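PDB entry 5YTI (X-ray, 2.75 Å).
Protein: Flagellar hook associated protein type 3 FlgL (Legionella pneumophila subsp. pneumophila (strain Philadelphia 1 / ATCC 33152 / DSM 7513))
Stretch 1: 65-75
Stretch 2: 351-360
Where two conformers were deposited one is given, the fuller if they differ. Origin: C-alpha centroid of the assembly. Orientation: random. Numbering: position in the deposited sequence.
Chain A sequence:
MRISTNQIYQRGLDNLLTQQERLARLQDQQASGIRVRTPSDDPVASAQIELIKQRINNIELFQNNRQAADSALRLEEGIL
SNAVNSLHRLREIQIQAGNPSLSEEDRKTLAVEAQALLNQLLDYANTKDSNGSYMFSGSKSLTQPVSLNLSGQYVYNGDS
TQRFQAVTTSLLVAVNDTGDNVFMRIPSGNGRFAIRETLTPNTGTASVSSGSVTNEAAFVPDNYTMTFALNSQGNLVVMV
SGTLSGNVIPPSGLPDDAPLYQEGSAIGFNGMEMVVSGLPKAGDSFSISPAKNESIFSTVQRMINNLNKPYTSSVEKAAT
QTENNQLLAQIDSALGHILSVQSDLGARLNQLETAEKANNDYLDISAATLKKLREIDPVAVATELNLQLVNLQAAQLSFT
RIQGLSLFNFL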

# COMPACT_ATOMS: atom_id res chain seq x y z
N ASN A 65 26.36 -10.71 -17.31
CA ASN A 65 25.07 -10.39 -16.73
C ASN A 65 25.15 -9.78 -15.30
O ASN A 65 24.37 -8.86 -14.97
CB ASN A 65 24.15 -11.62 -16.75
CG ASN A 65 23.50 -11.86 -18.10
OD1 ASN A 65 23.60 -11.03 -19.01
ND2 ASN A 65 22.84 -13.00 -18.23
N ARG A 66 26.06 -10.32 -14.47
CA ARG A 66 26.28 -9.84 -13.09
C ARG A 66 26.85 -8.43 -13.11
O ARG A 66 26.27 -7.52 -12.53
CB ARG A 66 27.23 -10.77 -12.31
CG ARG A 66 27.87 -10.13 -11.08
CD ARG A 66 28.90 -11.04 -10.40
NE ARG A 66 30.19 -11.07 -11.11
CZ ARG A 66 30.69 -12.14 -11.73
NH1 ARG A 66 30.04 -13.28 -11.73
NH2 ARG A 66 31.85 -12.07 -12.35
N GLN A 67 27.99 -8.25 -13.78
CA GLN A 67 28.64 -6.92 -13.94
C GLN A 67 27.62 -5.88 -14.33
O GLN A 67 27.64 -4.78 -13.79
CB GLN A 67 29.80 -6.95 -14.97
CG GLN A 67 31.12 -7.58 -14.47
CD GLN A 67 32.21 -7.71 -15.55
OE1 GLN A 67 32.44 -8.81 -16.08
NE2 GLN A 67 32.90 -6.60 -15.88
N ALA A 68 26.72 -6.22 -15.26
CA ALA A 68 25.72 -5.26 -15.77
C ALA A 68 24.58 -5.04 -14.80
O ALA A 68 23.99 -3.96 -14.74
CB ALA A 68 25.17 -5.73 -17.10
N ALA A 69 24.25 -6.08 -14.05
CA ALA A 69 23.22 -5.99 -13.03
C ALA A 69 23.69 -5.12 -11.87
O ALA A 69 23.03 -4.17 -11.46
CB ALA A 69 22.88 -7.38 -12.53
N ASP A 70 24.86 -5.47 -11.35
CA ASP A 70 25.51 -4.72 -10.31
C ASP A 70 25.48 -3.25 -10.66
O ASP A 70 25.27 -2.42 -9.80
CB ASP A 70 26.95 -5.20 -10.14
CG ASP A 70 27.48 -4.98 -8.74
OD1 ASP A 70 27.76 -3.80 -8.41
OD2 ASP A 70 27.66 -6.00 -8.00
N SER A 71 25.63 -2.90 -11.93
CA SER A 71 25.72 -1.48 -12.30
C SER A 71 24.40 -0.76 -12.43
O SER A 71 24.28 0.38 -11.97
CB SER A 71 26.54 -1.32 -13.56
OG SER A 71 27.87 -1.22 -13.14
N ALA A 72 23.43 -1.42 -13.07
CA ALA A 72 22.08 -0.87 -13.22
C ALA A 72 21.45 -0.63 -11.85
O ALA A 72 20.73 0.33 -11.66
CB ALA A 72 21.20 -1.82 -14.05
N LEU A 73 21.74 -1.52 -10.91
CA LEU A 73 21.18 -1.44 -9.58
C LEU A 73 21.78 -0.33 -8.73
O LEU A 73 21.07 0.34 -8.00
CB LEU A 73 21.34 -2.79 -8.86
CG LEU A 73 20.13 -3.72 -8.79
CD1 LEU A 73 19.38 -3.86 -10.11
CD2 LEU A 73 20.58 -5.08 -8.29
N ARG A 74 23.09 -0.14 -8.81
CA ARG A 74 23.73 0.96 -8.10
C ARG A 74 23.33 2.35 -8.67
O ARG A 74 23.16 3.30 -7.90
CB ARG A 74 25.25 0.78 -8.09
CG ARG A 74 25.73 -0.28 -7.11
CD ARG A 74 27.25 -0.28 -6.91
NE ARG A 74 27.75 -1.63 -6.60
CZ ARG A 74 27.84 -2.17 -5.39
NH1 ARG A 74 28.30 -3.41 -5.24
NH2 ARG A 74 27.47 -1.47 -4.32
N LEU A 75 23.16 2.44 -9.99
CA LEU A 75 22.61 3.65 -10.62
C LEU A 75 21.21 3.93 -10.05
O LEU A 75 20.88 5.07 -9.69
CB LEU A 75 22.55 3.47 -12.14
CG LEU A 75 22.84 4.68 -13.03
CD1 LEU A 75 24.24 5.20 -12.75
CD2 LEU A 75 22.71 4.31 -14.51
N GLN A 351 23.25 -10.67 -3.08
CA GLN A 351 23.14 -11.90 -3.92
C GLN A 351 24.19 -11.89 -5.06
O GLN A 351 24.68 -12.94 -5.44
CB GLN A 351 21.70 -12.08 -4.50
CG GLN A 351 20.71 -12.79 -3.56
CD GLN A 351 19.41 -13.23 -4.25
OE1 GLN A 351 18.72 -12.43 -4.90
NE2 GLN A 351 19.08 -14.52 -4.10
N LEU A 352 24.52 -10.70 -5.56
CA LEU A 352 25.47 -10.53 -6.65
C LEU A 352 26.90 -10.67 -6.18
O LEU A 352 27.66 -11.43 -6.77
CB LEU A 352 25.30 -9.19 -7.34
CG LEU A 352 23.94 -8.98 -8.04
CD1 LEU A 352 23.80 -7.56 -8.58
CD2 LEU A 352 23.74 -10.01 -9.15
N GLU A 353 27.29 -9.95 -5.13
CA GLU A 353 28.64 -10.13 -4.60
C GLU A 353 28.82 -11.61 -4.17
O GLU A 353 29.92 -12.15 -4.20
CB GLU A 353 29.01 -9.09 -3.50
CG GLU A 353 29.10 -7.62 -3.97
CD GLU A 353 30.20 -7.30 -5.02
OE1 GLU A 353 30.73 -6.17 -4.99
OE2 GLU A 353 30.55 -8.13 -5.90
N THR A 354 27.73 -12.29 -3.83
CA THR A 354 27.76 -13.75 -3.69
C THR A 354 28.13 -14.46 -5.00
O THR A 354 28.98 -15.35 -5.02
CB THR A 354 26.42 -14.31 -3.19
OG1 THR A 354 26.58 -14.73 -1.84
CG2 THR A 354 25.91 -15.50 -4.04
N ALA A 355 27.47 -14.08 -6.09
CA ALA A 355 27.67 -14.71 -7.38
C ALA A 355 29.08 -14.47 -7.99
O ALA A 355 29.60 -15.33 -8.69
CB ALA A 355 26.58 -14.25 -8.35
N GLU A 356 29.71 -13.32 -7.71
CA GLU A 356 31.07 -13.03 -8.22
C GLU A 356 32.12 -14.00 -7.65
O GLU A 356 33.06 -14.37 -8.37
CB GLU A 356 31.46 -11.55 -7.93
CG GLU A 356 32.72 -11.02 -8.63
CD GLU A 356 32.88 -9.49 -8.51
OE1 GLU A 356 32.24 -8.86 -7.63
OE2 GLU A 356 33.66 -8.92 -9.30
N LYS A 357 31.95 -14.43 -6.39
CA LYS A 357 32.86 -15.41 -5.75
C LYS A 357 32.55 -16.83 -6.24
O LYS A 357 33.46 -17.67 -6.35
CB LYS A 357 32.78 -15.37 -4.21
CG LYS A 357 33.66 -16.41 -3.50
N ALA A 358 31.27 -17.10 -6.54
CA ALA A 358 30.81 -18.43 -6.93
C ALA A 358 31.08 -18.74 -8.41
O ALA A 358 31.17 -19.91 -8.79
CB ALA A 358 29.33 -18.58 -6.64
N ASN A 359 31.18 -17.71 -9.24
CA ASN A 359 31.55 -17.88 -10.65
C ASN A 359 33.07 -17.95 -10.82
O ASN A 359 33.56 -18.56 -11.75
CB ASN A 359 30.95 -16.76 -11.51
CG ASN A 359 29.44 -16.90 -11.69
OD1 ASN A 359 28.85 -17.91 -11.31
ND2 ASN A 359 28.82 -15.90 -12.30
N ASN A 360 33.84 -17.33 -9.93
CA ASN A 360 35.28 -17.53 -9.99
C ASN A 360 35.64 -18.90 -9.35
O ASN A 360 36.72 -19.41 -9.60
CB ASN A 360 36.09 -16.34 -9.38
CG ASN A 360 36.39 -15.21 -10.40
OD1 ASN A 360 36.76 -15.45 -11.56
ND2 ASN A 360 36.24 -13.96 -9.94

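This is a sparse, nearly antiparallel packing of two helices, built around one interdigitating arginine and one leucine, with charged residues along one margin and no hydrogen bond between the stretches. The axes stay 10.2 Å apart at closest approach and run at 160°, and both long and short side chains meet between them.

Arg66 is the most heavily covered residue of the contact: its side chain sits as a knob among Leu352, Ala355, Glu356 and Asn359. Glu356 CB covers one face of the guanidinium, 3.5 Å from Arg66 NE, so the contact there is with the aliphatic part of the glutamate. At the guanidinium edge, Arg66 NH1 lies 2.9 Å from Asn359 ND2; as modelled both are donors, so proximity here is not pairing.

Leu352 answers from the other helix. Its CD1 lies 4.1 Å from both Ala69 CB and Leu73 CD2, reaching residues one helical turn apart, and 3.6 Å from the backbone Asp70 N.

Beside this apolar patch, Arg74 NE donates to Asp70 OD1 at 2.8 Å, a salt bridge within its own helix. The same guanidinium reaches across through Arg74 NH1, 3.7 Å from Glu353 OE1, a long salt bridge. Arg74 thus lies near two acids whose Asp70 OD2 and Glu353 OE2 approach to 4.2 Å.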